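Local coordinates for ER-derived vesicles protein ERV41 (Saccharomyces cerevisiae, PDB 3ZLC) that helps carry a subset of secretory proteins from the endoplasmic reticulum to the Golgi in COPII-coated vesicles and facilitates retrograde transport from the Golgi, this chain being its lumenal domain, at residues 124-128 and 237-241; 161-167 and 206-212. All coordinates share one frame; numbering follows the deposited sequence. Where two conformers were deposited one is given.

Contact 1: 124-128 and 237-241; sequences PVNRV and KYNFE
Arg-127 sets its CG over one face of the Phe-240 ring, and the contact is tightest here. This carbon stands above the middle of the ring, 3.6 Å from the centroid and 11° off the normal, a CH-pi contact. With CG anti to the backbone N (chi1 -165°) and the chain extended as far as NE, the guanidinium is carried to the rim of the phenyl group: Phe-240 CD1 lies over the centre of one guanidinium face, 3.7 Å from Arg-127 CZ, the two planes inclined at 41°. The edge of the same ring faces the last residue of the inverse gamma turn centred on Arg-127: Phe-240 CE2 comes within 3.2 Å of Val-128 O. An alanine in place of Phe-240 is likely to open a gap beside Val-128 O and deprive the Arg-127 CG of the surface it rests on.

The rest of the contact is looser and relies on water. Tyr-238 OH points at Val-125 but stays 3.9 Å from its CB. A water in the plane of the tyrosine ring accepts from Tyr-238 OH at 3.0 Å and donates to Asn-126 O at 2.7 Å. At the other end a second water accepts a hydrogen bond from Arg-127 NH2 and donates one to Glu-241 O, while Asn-210 OD1 also binds that NH2.

The two segments belong to the facing sheets of a beta sandwich. Val-20 of strand 19-28 packs on both Val-125 and Phe-240, Val-39 of strand 35-41 touches Val-125 and Tyr-238, and strand 188-200 adds Thr-193 against Tyr-238 and Val-195 against Phe-240.

Contact 2: 161-167 and 206-212; sequences FSFGDFY and EVDTNQY
Asp-165 and Asp-208 exchange two hydrogen bonds where the facing sheets of the beta sandwich come together: Asp-165 N donates to Asp-208 O at 2.7 Å, and Asp-208 N donates to Asp-165 OD2 at 2.8 Å, meeting that oxygen from above the carboxylate plane. The inverse gamma turn centred on Asp-208 presents both backbone groups to the one residue. At the far end Tyr-212 OH donates to Phe-161 O at 2.7 Å and itself accepts from Leu-174 N. The tyrosine reaches that carbonyl because its CG lies between the backbone N and the carbonyl carbon (chi1 66°), which swings the ring across to strand 156-163.

Between these ends, Asn-210 ND2 donates to Asp-208 OD1 at 3.1 Å and makes a weak bond to Phe-163 O, while its OD1 receives Arg-127. Gly-164 has a positive phi, and a CB there would collide with Asp-208 O and Asn-210 ND2. A water bridges the backbones of Phe-163 and Asn-210, accepting from Phe-163 N at 3.0 Å and donating to Asn-210 O at 3.1 Å.

Aromatic packing continues the contact beyond these bonds. Phe-163 directs its edge at the face of Tyr-212 in a T-shaped pair, centroids 5.4 Å apart and planes at 79°. The edge of the Phe-161 ring, at CD2, meets Tyr-212 OH nearly in its plane, and the ring stacks on Phe-236. Tyr-167, whose ring meets that of Phe-200, takes Thr-209 CB over one face, offset toward the rim, in a CH-pi contact, and the neighbouring methyl carbon, Thr-209 CG2, lies 3.5 Å from Tyr-167 CD1.

Overall arrangement
Contact 2 is nested along the chain inside the loop closed by contact 1: strand 117-126 comes first, then 156-163, 209-219 and 233-240. Each contact pairs a strand of the six-stranded mixed sheet (117-126 or 156-163) with one of the eight-stranded sheet (233-240 or 209-219), so both tie the two layers of the lumenal sandwich together. Their centres lie about 12 Å apart, and they meet directly. Phe-163 packs against both Tyr-238 and Phe-240, while a probable hydrogen bond runs from Arg-127 NH2 to Asn-210 OD1. Aromatic and polar links thus make the two contacts neighbouring parts of one interface between the sheets.

Contact 1: 124-128 and 237-241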
ATOM      1  N   PRO A 124       9.204   8.186   6.120  1.00 26.70           N
ATOM      2  CA  PRO A 124       9.032   9.641   6.080  1.00 33.70           C
ATOM      3  C   PRO A 124       9.218  10.159   4.659  1.00 29.19           C
ATOM      4  O   PRO A 124      10.244   9.902   4.031  1.00 27.95           O
ATOM      5  CB  PRO A 124      10.163  10.161   6.986  1.00 38.26           C
ATOM      6  CG  PRO A 124      11.224   9.125   6.904  1.00 43.80           C
ATOM      7  CD  PRO A 124      10.499   7.795   6.709  1.00 32.64           C
ATOM      8  N   VAL A 125       8.224  10.867   4.144  1.00 23.90           N
ATOM      9  CA  VAL A 125       8.353  11.453   2.816  1.00 20.03           C
ATOM     10  C   VAL A 125       8.031  12.941   2.895  1.00 25.21           C
ATOM     11  O   VAL A 125       7.386  13.402   3.850  1.00 20.66           O
ATOM     12  CB  VAL A 125       7.431  10.749   1.782  1.00 23.70           C
ATOM     13  CG1 VAL A 125       7.752   9.270   1.683  1.00 26.27           C
ATOM     14  CG2 VAL A 125       5.950  10.941   2.151  1.00 19.35           C
ATOM     15  N   ASN A 126       8.485  13.704   1.911  1.00 19.35           N
ATOM     16  CA  ASN A 126       8.083  15.102   1.855  1.00 20.53           C
ATOM     17  C   ASN A 126       6.586  15.119   1.636  1.00 22.08           C
ATOM     18  O   ASN A 126       6.064  14.277   0.891  1.00 24.69           O
ATOM     19  CB  ASN A 126       8.800  15.830   0.715  1.00 26.82           C
ATOM     20  CG  ASN A 126      10.298  15.903   0.920  1.00 37.95           C
ATOM     21  OD1 ASN A 126      10.769  16.212   2.014  1.00 42.93           O
ATOM     22  ND2 ASN A 126      11.057  15.612  -0.134  1.00 38.89           N
ATOM     23  N   ARG A 127       5.886  16.047   2.289  1.00 24.47           N
ATOM     24  CA  ARG A 127       4.431  16.132   2.163  1.00 24.19           C
ATOM     25  C   ARG A 127       4.095  16.924   0.899  1.00 24.54           C
ATOM     26  O   ARG A 127       3.588  18.059   0.961  1.00 24.26           O
ATOM     27  CB  ARG A 127       3.812  16.777   3.418  1.00 27.01           C
ATOM     28  CG  ARG A 127       2.291  16.592   3.554  1.00 20.83           C
ATOM     29  CD  ARG A 127       1.697  17.314   4.789  1.00 23.17           C
ATOM     30  NE  ARG A 127       0.231  17.284   4.720  1.00 23.40           N
ATOM     31  CZ  ARG A 127      -0.535  16.355   5.285  1.00 23.22           C
ATOM     32  NH1 ARG A 127       0.016  15.370   6.004  1.00 17.61           N
ATOM     33  NH2 ARG A 127      -1.852  16.408   5.135  1.00 18.70           N
ATOM     34  N   VAL A 128       4.424  16.331  -0.248  1.00 26.33           N
ATOM     35  CA  VAL A 128       4.120  16.909  -1.559  1.00 19.87           C
ATOM     36  C   VAL A 128       3.632  15.774  -2.456  1.00 20.71           C
ATOM     37  O   VAL A 128       3.720  14.606  -2.084  1.00 17.47           O
ATOM     38  CB  VAL A 128       5.361  17.585  -2.214  1.00 32.44           C
ATOM     39  CG1 VAL A 128       5.809  18.803  -1.423  1.00 38.76           C
ATOM     40  CG2 VAL A 128       6.504  16.585  -2.357  1.00 27.80           C
ATOM     41  N   LYS A 237       0.005   6.412  -5.614  1.00 14.62           N
ATOM     42  CA  LYS A 237       0.208   7.830  -5.884  1.00 18.03           C
ATOM     43  C   LYS A 237      -0.476   8.609  -4.782  1.00 20.96           C
ATOM     44  O   LYS A 237      -1.568   8.237  -4.320  1.00 25.86           O
ATOM     45  CB  LYS A 237      -0.367   8.221  -7.245  1.00 20.69           C
ATOM     46  CG  LYS A 237       0.259   7.462  -8.404  1.00 31.05           C
ATOM     47  CD  LYS A 237       0.731   8.411  -9.496  1.00 44.95           C
ATOM     48  CE  LYS A 237       1.281   7.639 -10.693  1.00 50.07           C
ATOM     49  NZ  LYS A 237       1.789   8.540 -11.772  1.00 54.62           N
ATOM     50  N   TYR A 238       0.173   9.668  -4.314  1.00 17.49           N
ATOM     51  CA  TYR A 238      -0.446  10.449  -3.248  1.00 15.92           C
ATOM     52  C   TYR A 238      -0.311  11.941  -3.481  1.00 21.37           C
ATOM     53  O   TYR A 238       0.683  12.419  -4.030  1.00 15.52           O
ATOM     54  CB  TYR A 238       0.112  10.049  -1.868  1.00 16.04           C
ATOM     55  CG  TYR A 238       1.626   9.971  -1.819  1.00 19.02           C
ATOM     56  CD1 TYR A 238       2.382  11.116  -1.600  1.00 16.90           C
ATOM     57  CD2 TYR A 238       2.297   8.760  -1.982  1.00 15.80           C
ATOM     58  CE1 TYR A 238       3.755  11.068  -1.538  1.00 21.19           C
ATOM     59  CE2 TYR A 238       3.700   8.705  -1.927  1.00 17.76           C
ATOM     60  CZ  TYR A 238       4.415   9.866  -1.704  1.00 24.10           C
ATOM     61  OH  TYR A 238       5.801   9.866  -1.649  1.00 32.40           O
ATOM     62  N   ASN A 239      -1.346  12.673  -3.093  1.00 18.13           N
ATOM     63  CA  ASN A 239      -1.264  14.123  -3.061  1.00 19.27           C
ATOM     64  C   ASN A 239      -1.978  14.612  -1.811  1.00 17.72           C
ATOM     65  O   ASN A 239      -2.803  13.891  -1.233  1.00 15.15           O
ATOM     66  CB  ASN A 239      -1.885  14.748  -4.304  1.00 16.85           C
ATOM     67  CG  ASN A 239      -1.284  16.094  -4.617  1.00 29.42           C
ATOM     68  OD1 ASN A 239      -0.696  16.742  -3.733  1.00 26.45           O
ATOM     69  ND2 ASN A 239      -1.406  16.527  -5.871  1.00 28.02           N
ATOM     70  N   PHE A 240      -1.673  15.836  -1.401  1.00 15.93           N
ATOM     71  CA  PHE A 240      -2.174  16.351  -0.130  1.00 15.64           C
ATOM     72  C   PHE A 240      -3.039  17.568  -0.375  1.00 18.62           C
ATOM     73  O   PHE A 240      -2.608  18.537  -1.001  1.00 17.78           O
ATOM     74  CB  PHE A 240      -0.991  16.662   0.801  1.00 23.29           C
ATOM     75  CG  PHE A 240      -0.109  15.455   1.044  1.00 18.01           C
ATOM     76  CD1 PHE A 240      -0.402  14.566   2.064  1.00 16.58           C
ATOM     77  CD2 PHE A 240       0.982  15.191   0.209  1.00 18.50           C
ATOM     78  CE1 PHE A 240       0.394  13.432   2.277  1.00 23.41           C
ATOM     79  CE2 PHE A 240       1.779  14.053   0.410  1.00 20.22           C
ATOM     80  CZ  PHE A 240       1.484  13.179   1.448  1.00 21.03           C
ATOM     81  N   GLU A 241      -4.277  17.503   0.100  1.00 19.94           N
ATOM     82  CA  GLU A 241      -5.234  18.574  -0.147  1.00 20.42           C
ATOM     83  C   GLU A 241      -4.874  19.813   0.653  1.00 19.29           C
ATOM     84  O   GLU A 241      -4.401  19.697   1.792  1.00 18.81           O
ATOM     85  CB  GLU A 241      -6.640  18.095   0.221  1.00 19.56           C
ATOM     86  CG  GLU A 241      -7.036  16.831  -0.544  1.00 19.00           C
ATOM     87  CD  GLU A 241      -8.506  16.512  -0.412  1.00 19.57           C
ATOM     88  OE1 GLU A 241      -9.207  17.325   0.224  1.00 18.76           O
ATOM     89  OE2 GLU A 241      -8.962  15.466  -0.946  1.00 18.05           O
TER
HETATM   90  O   HOH W   1       6.638  12.734  -1.267  1.00 30.74           O
HETATM   91  O   HOH W   2      -2.244  18.647   3.192  1.00 33.47           O

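Contact 2: 161-167 and 206-212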
ATOM      1  N   PHE A 161      -2.352   0.842   5.063  1.00 13.88           N
ATOM      2  CA  PHE A 161      -1.727   1.897   4.278  1.00 11.75           C
ATOM      3  C   PHE A 161      -2.306   3.215   4.787  1.00 13.60           C
ATOM      4  O   PHE A 161      -3.481   3.502   4.566  1.00 15.11           O
ATOM      5  CB  PHE A 161      -2.008   1.740   2.784  1.00 10.00           C
ATOM      6  CG  PHE A 161      -1.190   2.661   1.942  1.00 14.95           C
ATOM      7  CD1 PHE A 161       0.161   2.406   1.744  1.00 13.49           C
ATOM      8  CD2 PHE A 161      -1.751   3.803   1.377  1.00 13.37           C
ATOM      9  CE1 PHE A 161       0.946   3.261   0.982  1.00 12.51           C
ATOM     10  CE2 PHE A 161      -0.978   4.661   0.617  1.00 18.97           C
ATOM     11  CZ  PHE A 161       0.374   4.394   0.422  1.00 15.34           C
ATOM     12  N   SER A 162      -1.500   3.988   5.508  1.00 18.28           N
ATOM     13  CA  SER A 162      -2.006   5.183   6.188  1.00 15.83           C
ATOM     14  C   SER A 162      -0.941   6.267   6.148  1.00 18.79           C
ATOM     15  O   SER A 162       0.234   5.992   5.822  1.00 15.15           O
ATOM     16  CB  SER A 162      -2.380   4.863   7.644  1.00 14.03           C
ATOM     17  OG  SER A 162      -1.232   4.471   8.378  1.00 12.65           O
ATOM     18  N   PHE A 163      -1.358   7.490   6.472  1.00 15.28           N
ATOM     19  CA  PHE A 163      -0.487   8.670   6.468  1.00 11.44           C
ATOM     20  C   PHE A 163      -0.529   9.288   7.840  1.00 15.01           C
ATOM     21  O   PHE A 163      -1.623   9.604   8.356  1.00 16.41           O
ATOM     22  CB  PHE A 163      -1.013   9.712   5.476  1.00 11.50           C
ATOM     23  CG  PHE A 163      -0.985   9.250   4.049  1.00 13.20           C
ATOM     24  CD1 PHE A 163      -2.028   8.503   3.527  1.00 13.61           C
ATOM     25  CD2 PHE A 163       0.111   9.531   3.240  1.00 13.41           C
ATOM     26  CE1 PHE A 163      -2.002   8.057   2.206  1.00 20.98           C
ATOM     27  CE2 PHE A 163       0.151   9.090   1.905  1.00 12.90           C
ATOM     28  CZ  PHE A 163      -0.909   8.352   1.395  1.00 12.87           C
ATOM     29  N   GLY A 164       0.644   9.474   8.438  1.00 13.38           N
ATOM     30  CA  GLY A 164       0.725  10.175   9.709  1.00 16.08           C
ATOM     31  C   GLY A 164       0.597   9.263  10.919  1.00 20.50           C
ATOM     32  O   GLY A 164       0.984   8.089  10.875  1.00 22.94           O
ATOM     33  N   ASP A 165       0.085   9.811  12.018  1.00 18.00           N
ATOM     34  CA  ASP A 165      -0.049   9.051  13.254  1.00 15.97           C
ATOM     35  C   ASP A 165      -1.371   8.270  13.286  1.00 21.35           C
ATOM     36  O   ASP A 165      -2.423   8.797  12.933  1.00 19.89           O
ATOM     37  CB  ASP A 165      -0.019  10.013  14.442  1.00 18.32           C
ATOM     38  CG  ASP A 165       1.319  10.713  14.589  1.00 21.36           C
ATOM     39  OD1 ASP A 165       2.344  10.093  14.257  1.00 22.40           O
ATOM     40  OD2 ASP A 165       1.341  11.883  15.019  1.00 18.93           O
ATOM     41  N   PHE A 166      -1.333   7.026  13.735  1.00 21.31           N
ATOM     42  CA  PHE A 166      -2.573   6.267  13.822  1.00 29.58           C
ATOM     43  C   PHE A 166      -3.449   6.913  14.898  1.00 19.56           C
ATOM     44  O   PHE A 166      -2.940   7.533  15.839  1.00 17.76           O
ATOM     45  CB  PHE A 166      -2.303   4.790  14.116  1.00 42.63           C
ATOM     46  CG  PHE A 166      -3.146   3.846  13.287  1.00 50.50           C
ATOM     47  CD1 PHE A 166      -2.924   3.713  11.913  1.00 51.04           C
ATOM     48  CD2 PHE A 166      -4.162   3.098  13.879  1.00 45.11           C
ATOM     49  CE1 PHE A 166      -3.705   2.849  11.139  1.00 45.68           C
ATOM     50  CE2 PHE A 166      -4.938   2.220  13.120  1.00 49.46           C
ATOM     51  CZ  PHE A 166      -4.711   2.102  11.742  1.00 52.68           C
ATOM     52  N   TYR A 167      -4.766   6.847  14.733  1.00 18.75           N
ATOM     53  CA  TYR A 167      -5.655   7.468  15.721  1.00 19.00           C
ATOM     54  C   TYR A 167      -6.907   6.604  15.833  1.00 16.07           C
ATOM     55  O   TYR A 167      -7.177   5.809  14.926  1.00 15.64           O
ATOM     56  CB  TYR A 167      -5.967   8.927  15.341  1.00 16.75           C
ATOM     57  CG  TYR A 167      -6.560   9.106  13.968  1.00 18.75           C
ATOM     58  CD1 TYR A 167      -5.757   9.100  12.833  1.00 13.71           C
ATOM     59  CD2 TYR A 167      -7.928   9.307  13.806  1.00 15.03           C
ATOM     60  CE1 TYR A 167      -6.305   9.275  11.559  1.00 15.13           C
ATOM     61  CE2 TYR A 167      -8.482   9.477  12.540  1.00 21.18           C
ATOM     62  CZ  TYR A 167      -7.662   9.467  11.428  1.00 20.46           C
ATOM     63  OH  TYR A 167      -8.210   9.638  10.175  1.00 18.81           O
ATOM     64  N   GLU A 206      -1.043  18.396  18.021  1.00 31.55           N
ATOM     65  CA  GLU A 206       0.291  17.814  17.943  1.00 37.20           C
ATOM     66  C   GLU A 206       0.306  16.455  17.252  1.00 31.88           C
ATOM     67  O   GLU A 206       1.351  16.009  16.772  1.00 38.26           O
ATOM     68  CB  GLU A 206       0.916  17.701  19.336  1.00 47.24           C
ATOM     69  CG  GLU A 206       0.254  16.676  20.244  1.00 65.23           C
ATOM     70  CD  GLU A 206      -1.015  17.198  20.910  1.00 78.11           C
ATOM     71  OE1 GLU A 206      -1.357  18.386  20.710  1.00 74.06           O
ATOM     72  OE2 GLU A 206      -1.666  16.421  21.644  1.00 83.51           O
ATOM     73  N   VAL A 207      -0.840  15.783  17.207  0.57 25.37           N
ATOM     74  CA  VAL A 207      -0.892  14.484  16.540  0.57 20.32           C
ATOM     75  C   VAL A 207      -1.130  14.682  15.046  0.57 19.64           C
ATOM     76  O   VAL A 207      -2.021  15.429  14.645  0.57 22.50           O
ATOM     77  CB  VAL A 207      -1.955  13.542  17.183  0.57 22.37           C
ATOM     78  CG1 VAL A 207      -3.334  14.133  17.075  0.57 20.58           C
ATOM     79  CG2 VAL A 207      -1.915  12.164  16.555  0.57 23.29           C
ATOM     80  N   ASP A 208      -0.320  14.020  14.222  1.00 19.87           N
ATOM     81  CA  ASP A 208      -0.398  14.160  12.772  1.00 22.12           C
ATOM     82  C   ASP A 208      -1.484  13.245  12.179  1.00 21.04           C
ATOM     83  O   ASP A 208      -1.182  12.212  11.584  1.00 20.19           O
ATOM     84  CB  ASP A 208       0.974  13.853  12.143  1.00 20.55           C
ATOM     85  CG  ASP A 208       1.037  14.200  10.664  1.00 24.89           C
ATOM     86  OD1 ASP A 208       0.072  14.803  10.140  1.00 18.65           O
ATOM     87  OD2 ASP A 208       2.049  13.866  10.016  1.00 25.77           O
ATOM     88  N   THR A 209      -2.746  13.644  12.328  1.00 17.78           N
ATOM     89  CA  THR A 209      -3.877  12.846  11.847  1.00 19.63           C
ATOM     90  C   THR A 209      -4.282  13.210  10.428  1.00 18.35           C
ATOM     91  O   THR A 209      -4.414  14.393  10.092  1.00 16.53           O
ATOM     92  CB  THR A 209      -5.101  12.998  12.772  1.00 22.10           C
ATOM     93  OG1 THR A 209      -5.334  14.391  13.035  1.00 18.50           O
ATOM     94  CG2 THR A 209      -4.849  12.281  14.085  1.00 15.96           C
ATOM     95  N   ASN A 210      -4.482  12.186   9.603  1.00 14.26           N
ATOM     96  CA  ASN A 210      -4.877  12.380   8.207  1.00 14.67           C
ATOM     97  C   ASN A 210      -5.843  11.293   7.817  1.00 14.55           C
ATOM     98  O   ASN A 210      -5.772  10.165   8.337  1.00 17.07           O
ATOM     99  CB  ASN A 210      -3.662  12.273   7.271  1.00 12.59           C
ATOM    100  CG  ASN A 210      -2.580  13.270   7.603  1.00 16.97           C
ATOM    101  OD1 ASN A 210      -2.531  14.359   7.031  1.00 19.79           O
ATOM    102  ND2 ASN A 210      -1.697  12.906   8.525  1.00 17.77           N
ATOM    103  N   GLN A 211      -6.728  11.616   6.884  1.00 13.76           N
ATOM    104  CA  GLN A 211      -7.560  10.599   6.261  1.00 11.38           C
ATOM    105  C   GLN A 211      -7.444  10.750   4.745  1.00 15.02           C
ATOM    106  O   GLN A 211      -7.034  11.811   4.240  1.00 17.14           O
ATOM    107  CB  GLN A 211      -9.014  10.763   6.733  1.00 16.83           C
ATOM    108  CG  GLN A 211      -9.644  12.140   6.417  1.00 14.17           C
ATOM    109  CD  GLN A 211     -10.923  12.349   7.204  1.00 18.34           C
ATOM    110  OE1 GLN A 211     -10.902  12.351   8.438  1.00 20.45           O
ATOM    111  NE2 GLN A 211     -12.049  12.497   6.500  1.00 17.68           N
ATOM    112  N   TYR A 212      -7.764   9.696   4.008  1.00 14.67           N
ATOM    113  CA  TYR A 212      -7.671   9.799   2.557  1.00 12.20           C
ATOM    114  C   TYR A 212      -8.824   9.126   1.847  1.00 14.50           C
ATOM    115  O   TYR A 212      -9.505   8.238   2.407  1.00 16.41           O
ATOM    116  CB  TYR A 212      -6.321   9.278   2.029  1.00 10.54           C
ATOM    117  CG  TYR A 212      -6.068   7.788   2.204  1.00 11.27           C
ATOM    118  CD1 TYR A 212      -5.570   7.283   3.400  1.00 10.06           C
ATOM    119  CD2 TYR A 212      -6.266   6.899   1.142  1.00 14.50           C
ATOM    120  CE1 TYR A 212      -5.298   5.913   3.555  1.00 12.29           C
ATOM    121  CE2 TYR A 212      -6.003   5.533   1.285  1.00 12.11           C
ATOM    122  CZ  TYR A 212      -5.512   5.056   2.474  1.00 14.88           C
ATOM    123  OH  TYR A 212      -5.274   3.705   2.603  1.00 12.95           O
TER
HETATM  124  O   HOH W   3      -3.267   9.615  10.564  1.00 13.35           O
HETATM  125  O   HOH W   4      -4.287   7.903   6.848  1.00 14.31           O
HETATM  126  O   HOH W   5      -8.798  12.070   9.927  1.00 32.03           O